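PDB 4RK0: LacI family sugar-binding transcriptional regulator from Enterococcus faecalis V583, which binds ribose in the crystal and probably acts as a sugar-responsive transcription factor of the LacI family that recognises regulatory DNA. Local coordinates for residues L25-E30 / P232-G237; P225-A230 / L264-S269. One frame throughout, in Å; residues are numbered along the deposited sequence.

Contact 1. Residues L25-E30 / P232-G237; sequences LIRGIE and PVFQLG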
loop_
_atom_site.group_PDB
_atom_site.type_symbol
_atom_site.label_atom_id
_atom_site.label_comp_id
_atom_site.label_asym_id
_atom_site.label_seq_id
_atom_site.Cartn_x
_atom_site.Cartn_y
_atom_site.Cartn_z
ATOM N N LEU A 25 -5.341 3.306 6.755
ATOM C CA LEU A 25 -6.723 3.724 7.090
ATOM C C LEU A 25 -7.698 2.562 6.982
ATOM O O LEU A 25 -8.546 2.306 7.900
ATOM C CB LEU A 25 -7.134 4.911 6.197
ATOM C CG LEU A 25 -8.536 5.489 6.398
ATOM C CD1 LEU A 25 -8.640 6.143 7.759
ATOM C CD2 LEU A 25 -8.807 6.515 5.303
ATOM N N ILE A 26 -7.625 1.841 5.876
ATOM C CA ILE A 26 -8.496 0.704 5.667
ATOM C C ILE A 26 -8.284 -0.384 6.754
ATOM O O ILE A 26 -9.245 -0.871 7.312
ATOM C CB ILE A 26 -8.384 0.138 4.236
ATOM C CG1 ILE A 26 -9.064 1.100 3.238
ATOM C CG2 ILE A 26 -9.007 -1.241 4.135
ATOM C CD1 ILE A 26 -8.484 1.012 1.852
ATOM N N ARG A 27 -7.046 -0.755 7.055
ATOM C CA ARG A 27 -6.813 -1.675 8.178
ATOM C C ARG A 27 -7.443 -1.218 9.485
ATOM O O ARG A 27 -7.972 -2.024 10.239
ATOM C CB ARG A 27 -5.298 -1.839 8.415
ATOM C CG ARG A 27 -4.614 -2.602 7.333
ATOM C CD ARG A 27 -3.190 -2.961 7.712
ATOM N NE ARG A 27 -3.132 -3.798 8.905
ATOM C CZ ARG A 27 -2.743 -3.401 10.120
ATOM N NH1 ARG A 27 -2.362 -2.154 10.374
ATOM N NH2 ARG A 27 -2.738 -4.285 11.102
ATOM N N GLY A 28 -7.325 0.067 9.773
ATOM C CA GLY A 28 -7.941 0.654 10.961
ATOM C C GLY A 28 -9.433 0.413 10.971
ATOM O O GLY A 28 -9.983 -0.082 11.944
ATOM N N ILE A 29 -10.085 0.706 9.857
ATOM C CA ILE A 29 -11.529 0.455 9.712
ATOM C C ILE A 29 -11.861 -1.026 9.797
ATOM O O ILE A 29 -12.788 -1.428 10.541
ATOM C CB ILE A 29 -12.041 1.008 8.363
ATOM C CG1 ILE A 29 -11.966 2.528 8.335
ATOM C CG2 ILE A 29 -13.446 0.510 8.026
ATOM C CD1 ILE A 29 -12.028 3.113 6.918
ATOM N N GLU A 30 -11.106 -1.839 9.057
ATOM C CA GLU A 30 -11.331 -3.286 8.995
ATOM C C GLU A 30 -11.275 -3.873 10.400
ATOM O O GLU A 30 -11.999 -4.831 10.725
ATOM C CB GLU A 30 -10.258 -3.991 8.165
ATOM C CG GLU A 30 -10.408 -3.981 6.652
ATOM C CD GLU A 30 -11.232 -5.154 6.144
ATOM O OE1 GLU A 30 -10.663 -6.052 5.479
ATOM O OE2 GLU A 30 -12.451 -5.188 6.431
ATOM N N PRO A 232 -2.095 9.865 12.991
ATOM C CA PRO A 232 -2.468 8.612 13.628
ATOM C C PRO A 232 -3.492 7.870 12.809
ATOM O O PRO A 232 -4.664 7.805 13.186
ATOM C CB PRO A 232 -3.028 9.069 14.990
ATOM C CG PRO A 232 -3.585 10.436 14.726
ATOM C CD PRO A 232 -2.667 11.039 13.684
ATOM N N VAL A 233 -3.041 7.326 11.685
ATOM C CA VAL A 233 -3.941 6.854 10.633
ATOM C C VAL A 233 -4.666 5.596 10.974
ATOM O O VAL A 233 -5.847 5.465 10.640
ATOM C CB VAL A 233 -3.293 6.737 9.197
ATOM C CG1 VAL A 233 -2.121 5.752 9.137
ATOM C CG2 VAL A 233 -4.349 6.403 8.167
ATOM N N PHE A 234 -3.997 4.672 11.663
ATOM C CA PHE A 234 -4.669 3.437 12.106
ATOM C C PHE A 234 -5.794 3.827 13.026
ATOM O O PHE A 234 -6.941 3.381 12.857
ATOM C CB PHE A 234 -3.700 2.497 12.854
ATOM C CG PHE A 234 -4.278 1.169 13.133
ATOM C CD1 PHE A 234 -4.438 0.281 12.112
ATOM C CD2 PHE A 234 -4.750 0.833 14.382
ATOM C CE1 PHE A 234 -4.989 -0.977 12.335
ATOM C CE2 PHE A 234 -5.297 -0.425 14.626
ATOM C CZ PHE A 234 -5.414 -1.329 13.604
ATOM N N GLN A 235 -5.463 4.705 13.970
ATOM C CA GLN A 235 -6.432 5.189 14.941
ATOM C C GLN A 235 -7.522 6.023 14.301
ATOM O O GLN A 235 -8.653 5.998 14.753
ATOM C CB GLN A 235 -5.738 6.012 16.010
ATOM C CG GLN A 235 -6.673 6.494 17.121
ATOM C CD GLN A 235 -6.014 7.531 18.005
ATOM O OE1 GLN A 235 -4.805 7.726 17.963
ATOM N NE2 GLN A 235 -6.809 8.197 18.811
ATOM N N LEU A 236 -7.186 6.783 13.263
ATOM C CA LEU A 236 -8.208 7.491 12.486
ATOM C C LEU A 236 -9.213 6.512 11.879
ATOM O O LEU A 236 -10.427 6.762 11.966
ATOM C CB LEU A 236 -7.533 8.313 11.381
ATOM C CG LEU A 236 -8.418 9.067 10.409
ATOM C CD1 LEU A 236 -9.342 10.025 11.128
ATOM C CD2 LEU A 236 -7.490 9.758 9.390
ATOM N N GLY A 237 -8.731 5.387 11.327
ATOM C CA GLY A 237 -9.600 4.388 10.747
ATOM C C GLY A 237 -10.456 3.701 11.816
ATOM O O GLY A 237 -11.640 3.467 11.614
#
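Gly28 and Gly237 bring helices 25-30 and 233-237 together with little between them but backbone: their CA atoms are 4.1 Å apart and the short axes approach to 6.7 Å, crossing at -43°. With no side chain on either glycine, main-chain groups meet directly here. Gly28 CA makes a CA-H...O contact of 3.5 Å with Phe234 O, and Ile29 CA makes a similar one with Gly237 O. Leu25, its CG anti to the backbone N (chi1 -180°), sends CD1 to 3.6 Å from Gly237 CA and on to Leu236 CG, while its CB meets Val233 CG2 at 3.7 Å. The partly exposed side is looser. There the Phe234 ring lies over Gly28, whose CA sits 4.0 Å from the ring centroid in a CH-pi contact, offset toward the rim. Arg27 NH1 comes within 3.5 Å of Phe234 CE1, guanidinium and ring planes 26° apart; this nitrogen is hydrogen-bonded to Gln24. Arg27 O is hydrogen-bonded to Gln47 NE2 of the second subunit. Leu25 and Leu236 both lean on Leu93, and Ile29 rests on Leu40. Helix 20-35 thus packs beside helix 233-249 on the N-terminal sheet, the first against strands 39-44 and 90-93, the second against strands 90-93 and 103-107.

Contact 2. Residues P225-A230 / L264-S269; sequences PLTTIA and LIERFS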
loop_
_atom_site.group_PDB
_atom_site.type_symbol
_atom_site.label_atom_id
_atom_site.label_comp_id
_atom_site.label_asym_id
_atom_site.label_seq_id
_atom_site.Cartn_x
_atom_site.Cartn_y
_atom_site.Cartn_z
ATOM N N PRO A 225 16.626 8.269 6.737
ATOM C CA PRO A 225 15.278 8.166 7.274
ATOM C C PRO A 225 14.620 9.553 7.322
ATOM O O PRO A 225 15.283 10.555 7.679
ATOM C CB PRO A 225 15.471 7.547 8.644
ATOM C CG PRO A 225 16.723 6.750 8.499
ATOM C CD PRO A 225 17.584 7.444 7.501
ATOM N N LEU A 226 13.345 9.575 6.945
ATOM C CA LEU A 226 12.609 10.819 6.640
ATOM C C LEU A 226 11.919 11.393 7.897
ATOM O O LEU A 226 11.101 10.726 8.574
ATOM C CB LEU A 226 11.582 10.572 5.517
ATOM C CG LEU A 226 10.655 11.724 5.159
ATOM C CD1 LEU A 226 11.450 12.889 4.570
ATOM C CD2 LEU A 226 9.589 11.239 4.184
ATOM N N THR A 227 12.282 12.642 8.168
ATOM C CA THR A 227 11.684 13.487 9.182
ATOM C C THR A 227 10.353 13.877 8.632
ATOM O O THR A 227 10.254 14.273 7.452
ATOM C CB THR A 227 12.566 14.722 9.434
ATOM O OG1 THR A 227 13.794 14.317 10.051
ATOM C CG2 THR A 227 11.861 15.755 10.351
ATOM N N THR A 228 9.323 13.786 9.465
ATOM C CA THR A 228 7.963 13.901 8.972
ATOM C C THR A 228 6.983 14.268 10.085
ATOM O O THR A 228 7.339 14.289 11.251
ATOM C CB THR A 228 7.540 12.555 8.334
ATOM O OG1 THR A 228 6.347 12.763 7.608
ATOM C CG2 THR A 228 7.361 11.444 9.369
ATOM N N ILE A 229 5.769 14.610 9.699
ATOM C CA ILE A 229 4.678 14.837 10.640
ATOM C C ILE A 229 3.830 13.616 10.678
ATOM O O ILE A 229 3.331 13.197 9.641
ATOM C CB ILE A 229 3.801 16.022 10.183
ATOM C CG1 ILE A 229 4.606 17.300 10.126
ATOM C CG2 ILE A 229 2.614 16.182 11.144
ATOM C CD1 ILE A 229 5.472 17.613 11.322
ATOM N N ALA A 230 3.663 13.021 11.858
ATOM C CA ALA A 230 2.914 11.796 11.968
ATOM C C ALA A 230 1.414 12.039 12.151
ATOM O O ALA A 230 1.000 12.736 13.064
ATOM C CB ALA A 230 3.413 10.940 13.144
ATOM N N LEU A 264 5.578 15.899 15.291
ATOM C CA LEU A 264 6.828 15.832 14.546
ATOM C C LEU A 264 7.616 14.589 14.934
ATOM O O LEU A 264 7.753 14.275 16.112
ATOM C CB LEU A 264 7.668 17.047 14.853
ATOM C CG LEU A 264 9.061 17.105 14.257
ATOM C CD1 LEU A 264 8.983 17.136 12.748
ATOM C CD2 LEU A 264 9.798 18.333 14.795
ATOM N N ILE A 265 8.105 13.889 13.931
ATOM C CA ILE A 265 9.010 12.747 14.106
ATOM C C ILE A 265 10.297 13.126 13.484
ATOM O O ILE A 265 10.380 13.193 12.271
ATOM C CB ILE A 265 8.518 11.484 13.393
ATOM C CG1 ILE A 265 7.091 11.140 13.815
ATOM C CG2 ILE A 265 9.443 10.299 13.725
ATOM C CD1 ILE A 265 6.919 10.820 15.281
ATOM N N GLU A 266 11.306 13.406 14.299
ATOM C CA GLU A 266 12.579 13.832 13.783
ATOM C C GLU A 266 13.449 12.630 13.489
ATOM O O GLU A 266 13.672 11.774 14.361
ATOM C CB GLU A 266 13.260 14.781 14.765
ATOM C CG GLU A 266 14.591 15.353 14.304
ATOM C CD GLU A 266 15.024 16.563 15.128
ATOM O OE1 GLU A 266 14.308 16.909 16.094
ATOM O OE2 GLU A 266 16.072 17.172 14.810
ATOM N N ARG A 267 13.912 12.569 12.248
ATOM C CA ARG A 267 14.825 11.529 11.807
ATOM C C ARG A 267 16.081 12.175 11.267
ATOM O O ARG A 267 16.729 12.985 11.985
ATOM C CB ARG A 267 14.122 10.574 10.824
ATOM C CG ARG A 267 13.018 9.813 11.470
ATOM C CD ARG A 267 12.585 8.609 10.643
ATOM N NE ARG A 267 11.552 7.866 11.343
ATOM C CZ ARG A 267 10.231 8.013 11.153
ATOM N NH1 ARG A 267 9.764 8.926 10.305
ATOM N NH2 ARG A 267 9.374 7.268 11.842
ATOM N N PHE A 268 16.465 11.869 10.027
ATOM C CA PHE A 268 17.774 12.240 9.563
ATOM C C PHE A 268 17.782 12.998 8.262
ATOM O O PHE A 268 18.843 13.236 7.665
ATOM C CB PHE A 268 18.687 10.993 9.552
ATOM C CG PHE A 268 19.016 10.518 10.932
ATOM C CD1 PHE A 268 20.028 11.135 11.668
ATOM C CD2 PHE A 268 18.261 9.528 11.550
ATOM C CE1 PHE A 268 20.315 10.735 12.964
ATOM C CE2 PHE A 268 18.545 9.123 12.858
ATOM C CZ PHE A 268 19.574 9.727 13.560
ATOM N N SER A 269 16.625 13.485 7.844
ATOM C CA SER A 269 16.558 14.140 6.537
ATOM C C SER A 269 16.650 15.674 6.568
ATOM O O SER A 269 16.560 16.304 5.547
ATOM C CB SER A 269 15.279 13.682 5.808
ATOM O OG SER A 269 14.122 14.213 6.422
HETATM O O HOH W 1 16.009 15.612 10.454
#
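At the edge of the Arg267 guanidinium, in its plane, lies Leu226 O, which accepts a hydrogen bond of 2.8 Å from NH1; Thr228 CG2 touches the same edge, and Ile265 CG2 covers the centre of one face, 3.4 Å above the plane. An extended chain from CG to NE carries the group across Leu226, with CD against Pro225 CB at 3.7 Å. Strand 228-230, outermost in its sheet within the chain, pairs antiparallel with the end of strand 257-265: Thr228 and Ile265 form a hydrogen-bonded pair, Ile265 N to Thr228 O at 2.8 Å. Beyond it both segments run on as irregular backbone, and hydroxyls take over part of the bonding. Thr227 OG1, beside its own backbone N (chi1 -68°), accepts from Arg267 N at 2.8 Å and also binds a water. Thr227 N donates to Ser269 OG at 3.0 Å, a hydroxyl also bonded to Ile210 O. Phe268 N closes the end on Pro225 O. On the face opposite Thr228 and Ile265, Ile229 CD1 packs on Leu264 CD1 at 3.8 Å. Arg267 NH2 forms a salt bridge with Glu220 and a hydrogen bond with Asn215; together with Leu226 O, these fix the guanidinium's orientation and would help to offset its charge.

Contacts 1 and 2 lie in the two lobes of a periplasmic-binding-protein-like fold, their centres 21 Å apart, and are joined by the chain: strand 228-230 leads into helix 233-249, which leads on to strand 257-265. Gln231, between segments 225-230 and 232-237, lines the ribose pocket. The sugar lies about 7 Å from the side chain of Leu236 in contact 1 and about 9 Å from that of Thr228 in contact 2. Beside contact 1, Phe21 of the pocket touches Val233; beside contact 2, Asp214 of the pocket is backbone-bonded to Ile229. This placement is consistent with a sugar held in the cleft between the lobes, as in LacI-family relatives.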